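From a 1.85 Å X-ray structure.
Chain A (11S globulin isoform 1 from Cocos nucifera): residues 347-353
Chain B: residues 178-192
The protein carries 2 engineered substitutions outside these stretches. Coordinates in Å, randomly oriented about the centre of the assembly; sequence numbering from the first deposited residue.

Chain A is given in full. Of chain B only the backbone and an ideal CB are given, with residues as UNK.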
# COMPACT_ATOMS: atom_id res chain seq x y z
N PHE A 347 28.47 -9.10 -4.30
CA PHE A 347 29.67 -9.67 -4.92
C PHE A 347 29.58 -9.55 -6.44
O PHE A 347 28.52 -9.75 -7.02
CB PHE A 347 29.86 -11.14 -4.56
CG PHE A 347 30.44 -11.36 -3.19
CD1 PHE A 347 30.09 -10.53 -2.13
CD2 PHE A 347 31.31 -12.42 -2.95
CE1 PHE A 347 30.61 -10.72 -0.86
CE2 PHE A 347 31.83 -12.63 -1.66
CZ PHE A 347 31.47 -11.78 -0.61
N ALA A 348 30.69 -9.22 -7.08
CA ALA A 348 30.69 -9.06 -8.53
C ALA A 348 30.98 -10.41 -9.16
O ALA A 348 31.81 -11.17 -8.67
CB ALA A 348 31.74 -8.03 -8.97
N MET A 349 30.28 -10.70 -10.25
CA MET A 349 30.48 -12.00 -10.87
C MET A 349 30.37 -11.92 -12.39
O MET A 349 29.73 -11.02 -12.96
CB MET A 349 29.49 -13.03 -10.33
CG MET A 349 28.13 -12.93 -10.92
SD MET A 349 27.60 -14.65 -10.98
CE MET A 349 25.88 -14.45 -11.41
N LEU A 350 30.95 -12.93 -13.01
CA LEU A 350 31.19 -13.00 -14.44
C LEU A 350 31.08 -14.47 -14.83
O LEU A 350 31.58 -15.33 -14.10
CB LEU A 350 32.59 -12.43 -14.73
CG LEU A 350 33.31 -12.48 -16.06
CD1 LEU A 350 34.32 -11.33 -16.08
CD2 LEU A 350 34.00 -13.83 -16.24
N GLU A 351 30.41 -14.75 -15.95
CA GLU A 351 30.25 -16.12 -16.44
C GLU A 351 30.53 -16.20 -17.94
O GLU A 351 30.11 -15.33 -18.71
CB GLU A 351 28.85 -16.65 -16.19
CG GLU A 351 28.54 -16.84 -14.72
CD GLU A 351 27.09 -16.64 -14.42
OE1 GLU A 351 26.31 -16.35 -15.37
OE2 GLU A 351 26.72 -16.78 -13.25
N ARG A 352 31.19 -17.28 -18.36
CA ARG A 352 31.45 -17.55 -19.77
C ARG A 352 31.18 -19.01 -20.06
O ARG A 352 31.75 -19.90 -19.41
CB ARG A 352 32.89 -17.18 -20.14
CG ARG A 352 33.12 -17.16 -21.64
CD ARG A 352 34.38 -17.91 -22.00
NE ARG A 352 35.56 -17.05 -21.93
CZ ARG A 352 35.91 -16.20 -22.89
NH1 ARG A 352 35.17 -16.09 -23.99
NH2 ARG A 352 37.00 -15.45 -22.75
N ALA A 353 30.31 -19.27 -21.02
CA ALA A 353 30.01 -20.64 -21.41
C ALA A 353 31.20 -21.25 -22.14
O ALA A 353 31.97 -20.55 -22.82
CB ALA A 353 28.77 -20.68 -22.31
N UNK B 178 40.02 -2.96 -5.63
CA UNK B 178 38.74 -2.79 -6.29
C UNK B 178 38.27 -4.13 -6.84
O UNK B 178 39.04 -5.07 -6.99
CB UNK B 178 38.84 -1.75 -7.41
N UNK B 179 36.96 -4.21 -7.11
CA UNK B 179 36.37 -5.51 -7.42
C UNK B 179 36.89 -6.06 -8.74
O UNK B 179 36.96 -7.28 -8.91
CB UNK B 179 34.84 -5.40 -7.47
N UNK B 180 37.25 -5.19 -9.68
CA UNK B 180 37.78 -5.67 -10.95
C UNK B 180 39.10 -6.41 -10.77
O UNK B 180 39.43 -7.30 -11.57
CB UNK B 180 37.97 -4.50 -11.92
N UNK B 181 39.85 -6.07 -9.72
CA UNK B 181 41.07 -6.80 -9.38
C UNK B 181 40.79 -8.27 -9.08
O UNK B 181 41.69 -9.11 -9.18
CB UNK B 181 41.75 -6.15 -8.18
N UNK B 182 39.54 -8.61 -8.72
CA UNK B 182 39.20 -9.99 -8.45
C UNK B 182 39.00 -10.83 -9.69
O UNK B 182 38.99 -12.07 -9.59
CB UNK B 182 37.93 -10.04 -7.60
N UNK B 183 38.86 -10.20 -10.85
CA UNK B 183 38.64 -10.90 -12.10
C UNK B 183 39.96 -11.19 -12.78
O UNK B 183 40.94 -10.46 -12.63
CB UNK B 183 37.73 -10.09 -13.02
N UNK B 184 39.99 -12.28 -13.55
CA UNK B 184 41.16 -12.57 -14.35
C UNK B 184 41.26 -11.58 -15.50
O UNK B 184 40.26 -11.08 -16.02
CB UNK B 184 41.11 -14.01 -14.87
N UNK B 185 42.50 -11.27 -15.89
CA UNK B 185 42.72 -10.27 -16.93
C UNK B 185 42.07 -10.66 -18.25
O UNK B 185 41.42 -9.83 -18.90
CB UNK B 185 44.22 -10.05 -17.14
N UNK B 186 42.23 -11.92 -18.67
CA UNK B 186 41.70 -12.34 -19.96
C UNK B 186 40.18 -12.22 -20.03
O UNK B 186 39.63 -11.78 -21.04
CB UNK B 186 42.12 -13.78 -20.25
N UNK B 187 39.47 -12.62 -18.97
CA UNK B 187 38.01 -12.54 -19.04
C UNK B 187 37.54 -11.10 -18.95
O UNK B 187 36.58 -10.71 -19.63
CB UNK B 187 37.37 -13.37 -17.92
N UNK B 188 38.22 -10.28 -18.15
CA UNK B 188 37.90 -8.86 -18.09
C UNK B 188 38.10 -8.19 -19.44
O UNK B 188 37.26 -7.39 -19.88
CB UNK B 188 38.76 -8.17 -17.03
N UNK B 189 39.19 -8.51 -20.13
CA UNK B 189 39.36 -8.00 -21.49
C UNK B 189 38.20 -8.45 -22.35
O UNK B 189 37.56 -7.64 -23.03
CB UNK B 189 40.69 -8.47 -22.09
N UNK B 190 37.88 -9.75 -22.31
CA UNK B 190 36.76 -10.27 -23.09
C UNK B 190 35.46 -9.57 -22.72
O UNK B 190 34.72 -9.11 -23.59
CB UNK B 190 36.62 -11.78 -22.88
N UNK B 191 35.17 -9.49 -21.42
CA UNK B 191 33.94 -8.82 -20.98
C UNK B 191 33.88 -7.38 -21.49
O UNK B 191 32.89 -6.96 -22.10
CB UNK B 191 33.84 -8.84 -19.45
N UNK B 192 34.96 -6.62 -21.30
CA UNK B 192 34.93 -5.22 -21.70
C UNK B 192 35.15 -5.02 -23.19
O UNK B 192 34.90 -3.92 -23.69
CB UNK B 192 35.99 -4.44 -20.92

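Strand 348-353 of chain A presents alternate side chains to chain B: Ala348(A), Leu350(A) and Arg352(A). The helix 185-192 runs nearly perpendicular to it, at 83°, with an axial approach of 10.1 Å.

Position 178 is out of reach of chain A and precedes a run of helical backbone angles. A small polar residue that can accept from the following amides would suit. It is Asn178(B), whose OD1 accepts weakly from the backbone N of position 180, at 2.9 Å.

Position 179 points toward chain A. Its ideal CB lies 4.3 Å from Ala348(A) CB, and the neighbour is a small methyl, so a medium apolar side chain fits: Val, Ile, Leu or Met. The residue is Ile179(B). Its CD1 packs 3.9 Å from Ala348(A) CB.

Positions 180 and 181 have no chain A atom near their ideal CB, and chain A sets little constraint there. They are Leu180(B) and Arg181(B), and neither makes a contact.

Position 182 points toward chain A but has nothing within 5.5 Å. An ideal CB would sit 3.2 Å from the backbone O of position 179, which is crowded. Glycine avoids this, and Gly182(B) is found; its N donates to Ile179(B) O.

Position 183 leaves the helical angles (phi/psi -91/151) and points toward chain A. The ideal CB is 4.7 Å from Leu350(A) CD1, with room to extend along the strand toward Ala348(A). A long or broad apolar group is favoured: Leu, Met or an aromatic. Phe183(B) spans both residues. Its CE1 is 3.6 Å from Leu350(A) CB, and its CZ is 3.8 Å from Ala348(A) CB. Leu350(A) CD1 lies over one ring face, 4.3 Å from the centroid of the CG-to-CZ ring of Phe183(B), a CH-pi contact.

Position 184 points sideways and comes right before the helix. Ser, Thr, Asp or Asn could cap it. Ser184(B) does so: its OG accepts a weak capping bond from the backbone N of position 187 at 3.3 Å.

Positions 185 and 186 open the helix without a chain A atom near their ideal CB; polar residues are reasonable. They are Thr185(B) and Glu186(B). The end of Glu186(B) comes nearer to chain A but forms no salt bridge.

Position 187 points toward chain A, with its ideal CB 3.8 Å from Leu350(A) CD2 and 5.3 Å from Arg352(A) NH2. Leu, Ile or Met would suit the apolar side. Leu187(B) puts CD1 3.5 Å from Leu350(A) CD2 and 3.6 Å from Arg352(A) NE.

Position 188 points away and 189 is out of reach. Chain A leaves the choice open, and several kinds would do. They are Leu188(B) and Ala189(B).

Position 190 points toward chain A with its ideal CB already 3.7 Å from Arg352(A) NH2, so a small residue is the simplest fit. Ala190(B) keeps that 3.7 Å contact between its CB and Arg352(A) NH2.

Position 191 points sideways, and its ideal CB is 4.2 Å from Leu350(A) CD1. A small apolar residue suffices. Ala191(B) CB touches Leu350(A) CD1 at 4.2 Å.

Position 192 is out of reach, so many side chains would do. It is Phe192(B).

Chain B (178-192) NILRGFSTELLAAAF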
# COMPACT_ATOMS: atom_id res chain seq x y z
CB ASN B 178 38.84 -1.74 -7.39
CG ASN B 178 39.54 -2.25 -8.62
OD1 ASN B 178 38.90 -2.77 -9.53
ND2 ASN B 178 40.85 -2.10 -8.65
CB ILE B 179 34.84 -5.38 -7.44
CG1 ILE B 179 34.46 -4.23 -8.35
CG2 ILE B 179 34.35 -5.13 -6.03
CD1 ILE B 179 33.10 -4.37 -8.96
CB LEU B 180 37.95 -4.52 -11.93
CG LEU B 180 36.71 -3.67 -12.19
CD1 LEU B 180 37.02 -2.60 -13.23
CD2 LEU B 180 35.52 -4.54 -12.62
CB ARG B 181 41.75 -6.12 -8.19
CG ARG B 181 43.06 -6.74 -7.71
CD ARG B 181 44.23 -6.37 -8.65
NE ARG B 181 45.48 -7.00 -8.24
CZ ARG B 181 45.86 -8.22 -8.62
NH1 ARG B 181 45.08 -8.94 -9.41
NH2 ARG B 181 47.02 -8.72 -8.20
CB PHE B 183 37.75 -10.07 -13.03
CG PHE B 183 36.35 -9.97 -12.57
CD1 PHE B 183 35.61 -11.10 -12.28
CD2 PHE B 183 35.76 -8.72 -12.37
CE1 PHE B 183 34.30 -11.00 -11.84
CE2 PHE B 183 34.47 -8.62 -11.94
CZ PHE B 183 33.73 -9.76 -11.68
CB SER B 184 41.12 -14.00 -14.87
OG SER B 184 40.60 -14.05 -16.19
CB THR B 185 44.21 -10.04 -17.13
OG1 THR B 185 44.81 -9.68 -15.87
CG2 THR B 185 44.43 -8.93 -18.16
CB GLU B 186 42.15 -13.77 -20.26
CG GLU B 186 41.91 -14.78 -19.15
CD GLU B 186 42.17 -16.22 -19.60
OE1 GLU B 186 43.31 -16.70 -19.45
OE2 GLU B 186 41.23 -16.86 -20.13
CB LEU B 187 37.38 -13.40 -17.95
CG LEU B 187 36.74 -14.72 -18.43
CD1 LEU B 187 35.55 -14.51 -19.36
CD2 LEU B 187 37.77 -15.63 -19.10
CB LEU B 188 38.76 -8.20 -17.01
CG LEU B 188 38.31 -6.87 -16.43
CD1 LEU B 188 36.93 -7.02 -15.81
CD2 LEU B 188 39.32 -6.39 -15.41
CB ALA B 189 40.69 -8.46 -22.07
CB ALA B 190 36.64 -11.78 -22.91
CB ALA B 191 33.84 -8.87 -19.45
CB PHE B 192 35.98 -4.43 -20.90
CG PHE B 192 35.56 -4.15 -19.45
CD1 PHE B 192 34.97 -5.14 -18.68
CD2 PHE B 192 35.76 -2.91 -18.89
CE1 PHE B 192 34.58 -4.89 -17.37
CE2 PHE B 192 35.37 -2.66 -17.56
CZ PHE B 192 34.78 -3.65 -16.81
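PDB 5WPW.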